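Local coordinates for hypothetical protein (Catenulispora acidiphila, PDB 4H3U) that is of unknown function but has a ketosteroid isomerase-like, SnoaL-like fold and may take part in trimethylamine metabolism, at residues 56-61 with 136-141; 101-106 with 118-123; 49-54 with 128-133. One frame throughout, in Å; residues are numbered along the deposited sequence. Where two conformers were deposited one is given.

Interaction 1 (56-61 with 136-141); sequences YVDHAI and DYYSLS. With CD (cadmium ion), chain D.
Tyr56 meets Asp136, and Tyr138 meets Asp58, in the polar core between 56-61 and 136-141. Tyr56 OH donates to Asp136 OD2 at 2.6 Å on the syn side, ring and carboxylate planes almost perpendicular (89°); Tyr138 OH donates a hydrogen bond to Asp58 OD2 on its syn lone pair, 2.7 Å away. One water donates to Asp58 OD2 and to Asp136 OD2, tying the two carboxylates together. Trp38 and Thr122 hold Tyr56 OH and Asp136 OD1 from outside. The other oxygen, Asp58 OD1, takes the N-H of Ile61, an Asx motif that closes the turn after the strand.

Strands 54-58 and 130-138 are parallel neighbours in the mixed sheet of this ketosteroid isomerase-like fold, and Asp136 links them by its backbone: its N donates to Val57 O, and its O accepts from His59 N at 2.9 Å.

Aromatic contacts make up the rest. The His59 and Tyr137 rings form an offset stack, centroids 4.2 Å apart, with Gln135 holding both polar ends. Tyr138 CG stands between the backbone N and the carbonyl carbon (chi1 54°), which swings the ring across to Ala60, whose CB sits over its centre in a CH-pi contact, 3.5 Å from the centroid. Were Tyr138 replaced by an alanine, Asp58 OD2 would probably lose this donor and Ala60 the ring face it packs on. Tyr138 O binds the cadmium ion at 2.4 Å, as does Tyr138 O of the second subunit.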
ATOM      1  N   TYR A  56      -3.258   8.923 -11.493  1.00  8.43           N
ATOM      2  CA  TYR A  56      -2.771   8.988 -10.146  1.00  7.30           C
ATOM      3  C   TYR A  56      -3.924   8.517  -9.249  1.00  8.05           C
ATOM      4  O   TYR A  56      -5.021   9.082  -9.292  1.00  9.02           O
ATOM      5  CB  TYR A  56      -2.369  10.453  -9.770  1.00  8.50           C
ATOM      6  CG  TYR A  56      -1.422  10.570  -8.594  1.00  7.90           C
ATOM      7  CD1 TYR A  56      -0.118  11.019  -8.775  1.00  8.75           C
ATOM      8  CD2 TYR A  56      -1.803  10.196  -7.299  1.00  8.24           C
ATOM      9  CE1 TYR A  56       0.775  11.045  -7.759  1.00  8.31           C
ATOM     10  CE2 TYR A  56      -0.878  10.182  -6.283  1.00  8.48           C
ATOM     11  CZ  TYR A  56       0.431  10.607  -6.527  1.00  8.04           C
ATOM     12  OH  TYR A  56       1.399  10.543  -5.542  1.00  8.53           O
ATOM     13  N   VAL A  57      -3.695   7.499  -8.430  1.00  7.59           N
ATOM     14  CA  VAL A  57      -4.680   6.986  -7.493  1.00  8.43           C
ATOM     15  C   VAL A  57      -4.076   6.967  -6.095  1.00  8.07           C
ATOM     16  O   VAL A  57      -3.075   6.326  -5.874  1.00  8.76           O
ATOM     17  CB  VAL A  57      -5.140   5.563  -7.881  1.00  9.70           C
ATOM     18  CG1 VAL A  57      -6.155   5.076  -6.853  1.00 10.92           C
ATOM     19  CG2 VAL A  57      -5.734   5.561  -9.279  1.00 11.05           C
ATOM     20  N   ASP A  58      -4.770   7.615  -5.148  1.00  7.95           N
ATOM     21  CA  ASP A  58      -4.460   7.517  -3.725  1.00  7.88           C
ATOM     22  C   ASP A  58      -5.490   6.576  -3.138  1.00  7.78           C
ATOM     23  O   ASP A  58      -6.671   6.917  -3.052  1.00  9.05           O
ATOM     24  CB  ASP A  58      -4.461   8.882  -3.052  1.00  9.19           C
ATOM     25  CG  ASP A  58      -4.144   8.822  -1.589  1.00  9.15           C
ATOM     26  OD1 ASP A  58      -4.643   7.900  -0.892  1.00 10.68           O
ATOM     27  OD2 ASP A  58      -3.415   9.731  -1.100  1.00 10.47           O
ATOM     28  N   HIS A  59      -5.054   5.364  -2.790  1.00  7.71           N
ATOM     29  CA  HIS A  59      -5.973   4.366  -2.279  1.00  8.45           C
ATOM     30  C   HIS A  59      -6.411   4.628  -0.839  1.00  8.25           C
ATOM     31  O   HIS A  59      -7.463   4.119  -0.443  1.00  9.77           O
ATOM     32  CB  HIS A  59      -5.345   2.962  -2.423  1.00  9.30           C
ATOM     33  CG  HIS A  59      -5.242   2.480  -3.827  1.00  8.60           C
ATOM     34  ND1 HIS A  59      -6.293   1.940  -4.535  1.00 10.90           N
ATOM     35  CD2 HIS A  59      -4.163   2.412  -4.645  1.00 10.28           C
ATOM     36  CE1 HIS A  59      -5.860   1.581  -5.734  1.00 10.40           C
ATOM     37  NE2 HIS A  59      -4.562   1.843  -5.825  1.00 10.69           N
ATOM     38  N   ALA A  60      -5.588   5.297  -0.062  1.00  9.04           N
ATOM     39  CA  ALA A  60      -5.941   5.546   1.341  1.00  9.89           C
ATOM     40  C   ALA A  60      -7.162   6.476   1.433  1.00 11.08           C
ATOM     41  O   ALA A  60      -8.059   6.243   2.222  1.00 11.36           O
ATOM     42  CB  ALA A  60      -4.728   6.102   2.095  1.00 10.58           C
ATOM     43  N   ILE A  61      -7.126   7.554   0.638  1.00 13.02           N
ATOM     44  CA  ILE A  61      -8.188   8.585   0.592  1.00 14.53           C
ATOM     45  C   ILE A  61      -9.269   8.228  -0.406  1.00 13.63           C
ATOM     46  O   ILE A  61     -10.411   8.634  -0.225  1.00 17.92           O
ATOM     47  CB  ILE A  61      -7.553   9.972   0.164  1.00 16.42           C
ATOM     48  CG1 ILE A  61      -6.506  10.434   1.173  1.00 20.93           C
ATOM     49  CG2 ILE A  61      -8.585  11.077  -0.041  1.00 17.79           C
ATOM     50  CD1 ILE A  61      -6.992  10.584   2.589  1.00 30.28           C
ATOM     51  N   ASP A 136      -0.664   5.195  -4.787  1.00  7.01           N
ATOM     52  CA  ASP A 136      -0.153   5.400  -3.434  1.00  7.07           C
ATOM     53  C   ASP A 136      -0.994   4.606  -2.434  1.00  7.40           C
ATOM     54  O   ASP A 136      -2.224   4.673  -2.482  1.00  7.91           O
ATOM     55  CB  ASP A 136      -0.169   6.857  -2.984  1.00  7.40           C
ATOM     56  CG  ASP A 136       0.676   7.796  -3.803  1.00  8.32           C
ATOM     57  OD1 ASP A 136       1.572   7.329  -4.560  1.00  8.14           O
ATOM     58  OD2 ASP A 136       0.486   9.030  -3.637  1.00  8.66           O
ATOM     59  N   TYR A 137      -0.331   3.865  -1.557  1.00  7.43           N
ATOM     60  CA  TYR A 137      -0.938   3.097  -0.452  1.00  7.56           C
ATOM     61  C   TYR A 137      -0.269   3.468   0.859  1.00  7.68           C
ATOM     62  O   TYR A 137       0.936   3.523   0.954  1.00  8.74           O
ATOM     63  CB  TYR A 137      -0.733   1.594  -0.674  1.00  8.87           C
ATOM     64  CG  TYR A 137      -1.314   0.975  -1.880  1.00  8.36           C
ATOM     65  CD1 TYR A 137      -2.525   0.238  -1.795  1.00  9.59           C
ATOM     66  CD2 TYR A 137      -0.708   1.058  -3.143  1.00  9.37           C
ATOM     67  CE1 TYR A 137      -3.036  -0.415  -2.899  1.00 10.57           C
ATOM     68  CE2 TYR A 137      -1.241   0.417  -4.237  1.00  9.05           C
ATOM     69  CZ  TYR A 137      -2.444  -0.298  -4.118  1.00 10.16           C
ATOM     70  OH  TYR A 137      -3.009  -0.942  -5.205  1.00 13.09           O
ATOM     71  N   TYR A 138      -1.101   3.668   1.921  1.00  7.92           N
ATOM     72  CA  TYR A 138      -0.600   3.981   3.246  1.00  7.64           C
ATOM     73  C   TYR A 138      -1.729   3.780   4.233  1.00  7.10           C
ATOM     74  O   TYR A 138      -2.909   3.713   3.838  1.00  7.26           O
ATOM     75  CB  TYR A 138       0.048   5.368   3.380  1.00  7.82           C
ATOM     76  CG  TYR A 138      -0.797   6.535   2.929  1.00  8.31           C
ATOM     77  CD1 TYR A 138      -1.598   7.256   3.804  1.00  8.72           C
ATOM     78  CD2 TYR A 138      -0.847   6.876   1.582  1.00 10.04           C
ATOM     79  CE1 TYR A 138      -2.375   8.308   3.336  1.00  9.38           C
ATOM     80  CE2 TYR A 138      -1.610   7.926   1.111  1.00 10.30           C
ATOM     81  CZ  TYR A 138      -2.394   8.644   2.002  1.00  9.37           C
ATOM     82  OH  TYR A 138      -3.153   9.709   1.560  1.00 10.95           O
ATOM     83  N   SER A 139      -1.419   3.721   5.513  1.00  7.57           N
ATOM     84  CA  SER A 139      -2.443   3.499   6.531  1.00  7.75           C
ATOM     85  C   SER A 139      -3.146   4.759   6.936  1.00  7.77           C
ATOM     86  O   SER A 139      -2.614   5.549   7.730  1.00  7.81           O
ATOM     87  CB  SER A 139      -1.834   2.818   7.740  1.00  7.91           C
ATOM     88  OG  SER A 139      -2.790   2.721   8.798  1.00  9.14           O
ATOM     89  N   LEU A 140      -4.361   4.961   6.455  1.00  8.09           N
ATOM     90  CA  LEU A 140      -5.173   6.111   6.873  1.00  8.81           C
ATOM     91  C   LEU A 140      -5.443   6.015   8.373  1.00  8.69           C
ATOM     92  O   LEU A 140      -5.448   7.030   9.068  1.00  9.34           O
ATOM     93  CB  LEU A 140      -6.453   6.246   6.069  1.00 10.65           C
ATOM     94  CG  LEU A 140      -7.265   7.504   6.407  1.00 12.91           C
ATOM     95  CD1 LEU A 140      -6.530   8.796   6.124  1.00 15.80           C
ATOM     96  CD2 LEU A 140      -8.588   7.481   5.633  1.00 14.62           C
ATOM     97  N   SER A 141      -5.619   4.814   8.911  1.00  9.99           N
ATOM     98  CA  SER A 141      -5.893   4.673  10.364  1.00 10.80           C
ATOM     99  C   SER A 141      -4.727   5.231  11.161  1.00  9.56           C
ATOM    100  O   SER A 141      -4.947   5.906  12.164  1.00  9.97           O
ATOM    101  CB  SER A 141      -6.101   3.161  10.671  1.00 15.03           C
ATOM    102  OG  SER A 141      -7.312   2.729  10.099  1.00 24.58           O
TER
HETATM  103 CD    CD D 202      -4.041   1.618   3.364  0.90  9.29          CD
HETATM  104  O   HOH W   1      -1.390  10.836  -2.583  1.00 13.23           O

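Interaction 2 (101-106 with 118-123); sequences IEAVYG and VPMATL
Tyr105 and Met120, a selenomethionine, both carry CG trans to the backbone nitrogen (chi1 171° and -174°). In the conformer described, Met120 then runs out straight until its last torsion (48°) bends the methyl, bringing CE to 3.6 Å from Tyr105 CB. Its selenium approaches the tyrosine ring obliquely, 4.9 Å from the centroid, a Met-aromatic contact. The same methyl lies 4.3 Å from Ala103 CB, so the long side chain lies by both residues of the partner strand. Further along that face Ile101 and Thr122 run alongside one another, with Ile101 CD1 4.0 Å from Thr122 CG2; Thr122 OG1 itself is bonded to Asp136.

The backbones form an antiparallel ladder. Ile101 with Thr122, Ala103 with Met120 and Tyr105 with Val118 are hydrogen-bonded pairs, each closed by two bonds. In the non-hydrogen-bonded pair Val104 with Pro119, the CA-H of Pro119 approaches Ala103 O, with CA 3.4 Å from that oxygen.

This ladder joins the two arms of the hairpin 98-109 and 116-127. On the face of Ile101, Met120 and Thr122 lies helix 29-39, with Trp34 against all three, while helix 140-147 covers Val118; strand 82-95 flanks 98-109, and strand 130-138 flanks 116-127. The other face meets the second subunit: Glu102 OE2 bonds Tyr93 of strand 82-95 in its own chain, and its OE1 bonds Gln135 of the second subunit.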
ATOM      1  N   ILE A 101       8.342   2.148  -4.825  1.00  7.22           N
ATOM      2  CA  ILE A 101       8.901   3.079  -3.883  1.00  7.21           C
ATOM      3  C   ILE A 101       8.419   2.773  -2.486  1.00  7.79           C
ATOM      4  O   ILE A 101       7.213   2.672  -2.267  1.00  8.54           O
ATOM      5  CB  ILE A 101       8.494   4.519  -4.224  1.00  8.41           C
ATOM      6  CG1 ILE A 101       8.835   4.910  -5.656  1.00  9.79           C
ATOM      7  CG2 ILE A 101       9.137   5.504  -3.246  1.00  9.57           C
ATOM      8  CD1 ILE A 101       8.207   6.200  -6.125  1.00  9.89           C
ATOM      9  N   GLU A 102       9.344   2.609  -1.549  1.00  7.53           N
ATOM     10  CA  GLU A 102       9.030   2.569  -0.132  1.00  8.02           C
ATOM     11  C   GLU A 102       9.448   3.964   0.397  1.00  7.90           C
ATOM     12  O   GLU A 102      10.622   4.366   0.317  1.00  9.45           O
ATOM     13  CB  GLU A 102       9.792   1.479   0.598  1.00  9.40           C
ATOM     14  CG  GLU A 102       9.358   0.120   0.145  1.00 10.30           C
ATOM     15  CD  GLU A 102       9.964  -1.045   0.898  1.00 12.96           C
ATOM     16  OE1 GLU A 102       9.978  -1.005   2.158  1.00 15.28           O
ATOM     17  OE2 GLU A 102      10.353  -2.046   0.232  1.00 15.83           O
ATOM     18  N   ALA A 103       8.483   4.718   0.898  1.00  8.82           N
ATOM     19  CA  ALA A 103       8.702   6.079   1.363  1.00  9.21           C
ATOM     20  C   ALA A 103       8.095   6.288   2.701  1.00  8.80           C
ATOM     21  O   ALA A 103       7.439   5.403   3.258  1.00  9.51           O
ATOM     22  CB  ALA A 103       8.071   7.052   0.385  1.00 11.64           C
ATOM     23  N   VAL A 104       8.367   7.461   3.278  1.00  8.86           N
ATOM     24  CA  VAL A 104       7.665   7.935   4.471  1.00  9.42           C
ATOM     25  C   VAL A 104       6.971   9.222   4.070  1.00  9.23           C
ATOM     26  O   VAL A 104       7.588  10.141   3.548  1.00 10.53           O
ATOM     27  CB  VAL A 104       8.601   8.173   5.681  1.00 10.79           C
ATOM     28  CG1 VAL A 104       7.836   8.746   6.873  1.00 12.11           C
ATOM     29  CG2 VAL A 104       9.278   6.880   6.072  1.00 12.68           C
ATOM     30  N   TYR A 105       5.677   9.249   4.343  1.00  8.65           N
ATOM     31  CA  TYR A 105       4.797  10.378   4.072  1.00  9.24           C
ATOM     32  C   TYR A 105       4.415  11.051   5.387  1.00  9.28           C
ATOM     33  O   TYR A 105       3.881  10.412   6.275  1.00  9.29           O
ATOM     34  CB  TYR A 105       3.553   9.862   3.379  1.00 10.26           C
ATOM     35  CG  TYR A 105       2.429  10.844   3.191  1.00 10.44           C
ATOM     36  CD1 TYR A 105       2.681  12.190   2.971  1.00 17.39           C
ATOM     37  CD2 TYR A 105       1.125  10.472   3.344  1.00 11.23           C
ATOM     38  CE1 TYR A 105       1.637  13.109   2.851  1.00 16.13           C
ATOM     39  CE2 TYR A 105       0.072  11.350   3.096  1.00 12.30           C
ATOM     40  CZ  TYR A 105       0.335  12.653   2.808  1.00 18.40           C
ATOM     41  OH  TYR A 105      -0.702  13.532   2.611  1.00 24.87           O
ATOM     42  N   GLY A 106       4.722  12.325   5.488  1.00  9.76           N
ATOM     43  CA  GLY A 106       4.446  13.071   6.704  1.00  9.71           C
ATOM     44  C   GLY A 106       3.881  14.444   6.433  1.00  8.48           C
ATOM     45  O   GLY A 106       4.019  15.011   5.346  1.00  9.24           O
ATOM     46  N   VAL A 118       3.948   8.286   8.192  1.00  8.23           N
ATOM     47  CA  VAL A 118       3.627   6.884   7.991  1.00  8.14           C
ATOM     48  C   VAL A 118       4.427   6.323   6.821  1.00  8.17           C
ATOM     49  O   VAL A 118       4.740   7.039   5.858  1.00  8.94           O
ATOM     50  CB  VAL A 118       2.126   6.682   7.699  1.00  8.68           C
ATOM     51  CG1 VAL A 118       1.257   7.051   8.914  1.00 10.63           C
ATOM     52  CG2 VAL A 118       1.632   7.443   6.460  1.00  9.63           C
ATOM     53  N   PRO A 119       4.671   5.007   6.827  1.00  8.46           N
ATOM     54  CA  PRO A 119       5.248   4.380   5.642  1.00  8.96           C
ATOM     55  C   PRO A 119       4.217   4.367   4.494  1.00  9.37           C
ATOM     56  O   PRO A 119       3.030   4.137   4.695  1.00  9.37           O
ATOM     57  CB  PRO A 119       5.581   2.959   6.106  1.00 10.05           C
ATOM     58  CG  PRO A 119       4.652   2.704   7.253  1.00 11.54           C
ATOM     59  CD  PRO A 119       4.460   4.039   7.915  1.00  9.50           C
HETATM   60  N   MSE A 120       4.706   4.493   3.279  0.50  8.83           N
HETATM   61  CA  MSE A 120       3.854   4.462   2.118  0.50  9.35           C
HETATM   62  C   MSE A 120       4.535   3.606   1.101  0.50  7.47           C
HETATM   63  O   MSE A 120       5.767   3.482   1.082  0.50  7.56           O
HETATM   64  CB  MSE A 120       3.623   5.894   1.615  0.50  9.83           C
HETATM   65  CG  MSE A 120       2.611   6.039   0.454  0.50 11.00           C
HETATM   66 SE   MSE A 120       2.142   7.934   0.079  0.50 11.72          SE
HETATM   67  CE  MSE A 120       4.053   8.408   0.095  0.50  9.90           C
ATOM     68  N   ALA A 121       3.689   2.945   0.318  1.00  7.76           N
ATOM     69  CA  ALA A 121       4.143   2.158  -0.863  1.00  7.34           C
ATOM     70  C   ALA A 121       3.559   2.854  -2.076  1.00  6.63           C
ATOM     71  O   ALA A 121       2.334   3.009  -2.185  1.00  8.41           O
ATOM     72  CB  ALA A 121       3.684   0.700  -0.761  1.00  8.73           C
ATOM     73  N   THR A 122       4.410   3.232  -3.020  1.00  6.97           N
ATOM     74  CA  THR A 122       3.983   3.827  -4.262  1.00  7.45           C
ATOM     75  C   THR A 122       4.479   2.986  -5.430  1.00  7.40           C
ATOM     76  O   THR A 122       5.648   2.597  -5.517  1.00  8.12           O
ATOM     77  CB  THR A 122       4.483   5.273  -4.386  1.00  8.24           C
ATOM     78  OG1 THR A 122       3.816   6.066  -3.391  1.00  8.58           O
ATOM     79  CG2 THR A 122       4.274   5.867  -5.777  1.00  8.60           C
ATOM     80  N   LEU A 123       3.541   2.657  -6.298  1.00  7.18           N
ATOM     81  CA  LEU A 123       3.824   1.848  -7.502  1.00  7.37           C
ATOM     82  C   LEU A 123       3.725   2.768  -8.695  1.00  7.27           C
ATOM     83  O   LEU A 123       2.642   3.318  -8.978  1.00  8.18           O
ATOM     84  CB  LEU A 123       2.808   0.722  -7.630  1.00  7.72           C
ATOM     85  CG  LEU A 123       2.630  -0.161  -6.398  1.00 10.51           C
ATOM     86  CD1 LEU A 123       1.719  -1.332  -6.690  1.00 11.10           C
ATOM     87  CD2 LEU A 123       3.919  -0.648  -5.783  1.00 13.16           C
TER

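Interaction 3 (49-54 with 128-133); sequences LFAADG and GEEITS
Leu49 O is gripped twice: by the N-H of Ile131, its N 2.9 Å away, and by a water that also donates to Glu129 O. The return bond runs from Ala51 N to Ile131 O with an N-H...O angle of 170°. Ile131 thus straddles Phe50 in a short parallel bridge.

On the same side of the bridge, Ile131 comes over one face of the Phe50 ring. CB stands 4.0 Å from the centroid, offset toward the rim, and CG2 touches CE1 of Phe50 at 3.4 Å. Phe50 CG lies trans to the carbonyl carbon (chi1 -73°), which turns the ring under the isoleucine, while Ile131 CD1 reaches on to Leu49 CB at 4.0 Å.

Ala51 O accepts from Gly54 N in a type I turn. A second water joins this turn to Glu130, accepting from Ala52 N and donating to Glu130 OE2 at 3.1 Å. A third donates to Asp53 O and Thr132 O.

The chain corners here, at a classic beta bulge where Thr132 and Ser133 face Arg125 of strand 116-127. Helix 29-39 packs through Ile30 on Leu49 and Ile131, and Arg68, at the start of helix 68-81, bonds Phe50 O.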
ATOM      1  N   LEU A  49       5.717  15.493 -14.437  1.00  6.71           N
ATOM      2  CA  LEU A  49       6.313  14.167 -14.538  1.00  7.89           C
ATOM      3  C   LEU A  49       5.446  13.146 -15.258  1.00  7.89           C
ATOM      4  O   LEU A  49       5.936  12.080 -15.601  1.00  8.57           O
ATOM      5  CB  LEU A  49       6.595  13.624 -13.129  1.00  7.45           C
ATOM      6  CG  LEU A  49       7.507  14.475 -12.259  1.00  8.51           C
ATOM      7  CD1 LEU A  49       7.614  13.889 -10.869  1.00 10.51           C
ATOM      8  CD2 LEU A  49       8.884  14.654 -12.914  1.00 10.37           C
ATOM      9  N   PHE A  50       4.169  13.450 -15.475  1.00  6.98           N
ATOM     10  CA  PHE A  50       3.193  12.506 -15.974  1.00  7.31           C
ATOM     11  C   PHE A  50       2.819  12.677 -17.435  1.00  7.80           C
ATOM     12  O   PHE A  50       2.801  13.756 -18.003  1.00  8.36           O
ATOM     13  CB  PHE A  50       1.893  12.623 -15.135  1.00  7.85           C
ATOM     14  CG  PHE A  50       2.039  12.041 -13.754  1.00  7.82           C
ATOM     15  CD1 PHE A  50       1.548  10.780 -13.457  1.00  7.62           C
ATOM     16  CD2 PHE A  50       2.691  12.756 -12.750  1.00  8.06           C
ATOM     17  CE1 PHE A  50       1.714  10.235 -12.210  1.00  7.65           C
ATOM     18  CE2 PHE A  50       2.877  12.188 -11.506  1.00  7.61           C
ATOM     19  CZ  PHE A  50       2.395  10.928 -11.243  1.00  8.05           C
ATOM     20  N   ALA A  51       2.509  11.522 -18.048  1.00  8.68           N
ATOM     21  CA  ALA A  51       1.995  11.465 -19.393  1.00  9.44           C
ATOM     22  C   ALA A  51       0.690  12.229 -19.495  1.00  8.97           C
ATOM     23  O   ALA A  51      -0.027  12.418 -18.499  1.00  9.68           O
ATOM     24  CB  ALA A  51       1.775  10.020 -19.820  1.00 10.47           C
ATOM     25  N   ALA A  52       0.286  12.567 -20.719  1.00 10.05           N
ATOM     26  CA  ALA A  52      -0.905  13.334 -20.931  1.00 11.18           C
ATOM     27  C   ALA A  52      -2.144  12.633 -20.401  1.00 10.66           C
ATOM     28  O   ALA A  52      -3.075  13.293 -19.924  1.00 11.73           O
ATOM     29  CB  ALA A  52      -1.084  13.659 -22.401  1.00 13.19           C
ATOM     30  N   ASP A  53      -2.156  11.306 -20.513  1.00  9.82           N
ATOM     31  CA  ASP A  53      -3.219  10.455 -20.023  1.00 11.10           C
ATOM     32  C   ASP A  53      -2.804   9.666 -18.789  1.00 10.31           C
ATOM     33  O   ASP A  53      -3.394   8.652 -18.448  1.00 11.49           O
ATOM     34  CB  ASP A  53      -3.712   9.510 -21.151  1.00 15.08           C
ATOM     35  CG  ASP A  53      -2.606   8.634 -21.739  1.00 18.82           C
ATOM     36  OD1 ASP A  53      -2.982   7.768 -22.558  1.00 29.20           O
ATOM     37  OD2 ASP A  53      -1.397   8.795 -21.401  1.00 19.16           O
ATOM     38  N   GLY A  54      -1.777  10.132 -18.108  1.00  9.43           N
ATOM     39  CA  GLY A  54      -1.310   9.481 -16.908  1.00  8.65           C
ATOM     40  C   GLY A  54      -2.346   9.516 -15.795  1.00  7.98           C
ATOM     41  O   GLY A  54      -3.108  10.464 -15.679  1.00  9.52           O
ATOM     42  N   GLY A 128      10.081   5.717 -20.437  1.00 17.82           N
ATOM     43  CA  GLY A 128      11.229   6.609 -20.443  1.00 16.75           C
ATOM     44  C   GLY A 128      11.199   7.306 -19.097  1.00 19.97           C
ATOM     45  O   GLY A 128      11.028   6.624 -18.067  1.00 21.13           O
ATOM     46  N   GLU A 129      11.305   8.647 -19.104  1.00 17.26           N
ATOM     47  CA  GLU A 129      11.214   9.442 -17.901  1.00 20.84           C
ATOM     48  C   GLU A 129       9.777   9.725 -17.424  1.00 16.93           C
ATOM     49  O   GLU A 129       9.615  10.002 -16.251  1.00 18.30           O
ATOM     50  CB  GLU A 129      11.860  10.800 -18.104  1.00 21.51           C
ATOM     51  CG  GLU A 129      13.332  10.780 -18.465  1.00 20.11           C
ATOM     52  CD  GLU A 129      14.002  12.036 -17.966  1.00 15.04           C
ATOM     53  OE1 GLU A 129      13.531  12.525 -16.949  1.00 16.32           O
ATOM     54  OE2 GLU A 129      15.053  12.471 -18.480  1.00 12.50           O
ATOM     55  N   GLU A 130       8.757   9.596 -18.289  1.00 11.31           N
ATOM     56  CA  GLU A 130       7.350   9.910 -17.929  1.00 11.93           C
ATOM     57  C   GLU A 130       6.693   8.814 -17.110  1.00  8.60           C
ATOM     58  O   GLU A 130       6.863   7.638 -17.345  1.00 11.85           O
ATOM     59  CB  GLU A 130       6.446  10.006 -19.178  1.00 14.93           C
ATOM     60  CG  GLU A 130       6.706  11.125 -20.155  1.00 18.96           C
ATOM     61  CD  GLU A 130       5.490  11.363 -21.031  1.00 17.05           C
ATOM     62  OE1 GLU A 130       5.051  10.484 -21.777  1.00 23.42           O
ATOM     63  OE2 GLU A 130       5.003  12.483 -21.008  1.00 15.99           O
ATOM     64  N   ILE A 131       5.854   9.261 -16.176  1.00  8.16           N
ATOM     65  CA  ILE A 131       5.030   8.380 -15.364  1.00  7.71           C
ATOM     66  C   ILE A 131       3.669   8.212 -16.033  1.00  8.14           C
ATOM     67  O   ILE A 131       2.992   9.193 -16.321  1.00  8.97           O
ATOM     68  CB  ILE A 131       4.848   8.890 -13.935  1.00  7.99           C
ATOM     69  CG1 ILE A 131       6.205   9.136 -13.262  1.00  9.26           C
ATOM     70  CG2 ILE A 131       3.986   7.902 -13.169  1.00  8.53           C
ATOM     71  CD1 ILE A 131       6.120   9.830 -11.922  1.00  9.04           C
ATOM     72  N   THR A 132       3.295   6.967 -16.328  1.00  7.90           N
ATOM     73  CA  THR A 132       1.992   6.679 -16.871  1.00  8.00           C
ATOM     74  C   THR A 132       0.963   6.327 -15.800  1.00  8.38           C
ATOM     75  O   THR A 132      -0.228   6.520 -16.009  1.00  8.59           O
ATOM     76  CB  THR A 132       2.041   5.586 -17.958  1.00 10.48           C
ATOM     77  OG1 THR A 132       2.457   4.357 -17.379  1.00 11.59           O
ATOM     78  CG2 THR A 132       3.018   5.976 -19.042  1.00 12.70           C
ATOM     79  N   SER A 133       1.428   5.785 -14.677  0.50  7.68           N
ATOM     80  CA  SER A 133       0.559   5.423 -13.557  0.50  7.70           C
ATOM     81  C   SER A 133       1.294   5.590 -12.229  0.50  6.94           C
ATOM     82  O   SER A 133       2.448   5.226 -12.107  0.50  7.69           O
ATOM     83  CB  SER A 133       0.105   3.945 -13.692  0.50  8.69           C
ATOM     84  OG  SER A 133      -0.559   3.481 -12.535  0.50  8.56           O
TER
HETATM   85  O   HOH W   2       8.915  12.535 -16.037  1.00 25.29           O
HETATM   86  O   HOH W   3       2.426  11.949 -22.726  0.50 16.11           O
HETATM   87  O   HOH W   4      -2.139   5.790 -18.361  1.00 35.58           O

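From the N terminus, helix 29-39 comes first; then 49-54 and 56-61 follow one another, each awaiting a partner near the end of the chain. The hairpin of interaction 2 closes first, a short loop of 11 residues between 101-106 and 118-123. Strand 130-138 then returns beside 116-127 and meets 49-54, closing interaction 3, and its far end meets 56-61, closing interaction 1. These two long loops cross, and both enclose the hairpin. Interactions 1 and 2 are joined directly through Asp136 with Thr122 and Tyr137 with Ala121; 1 and 3 touch where Tyr56 packs on Phe50. Strand 130-138 thereby ties the hairpin to the N-terminal strands, and interactions 1 and 2 reach the second subunit.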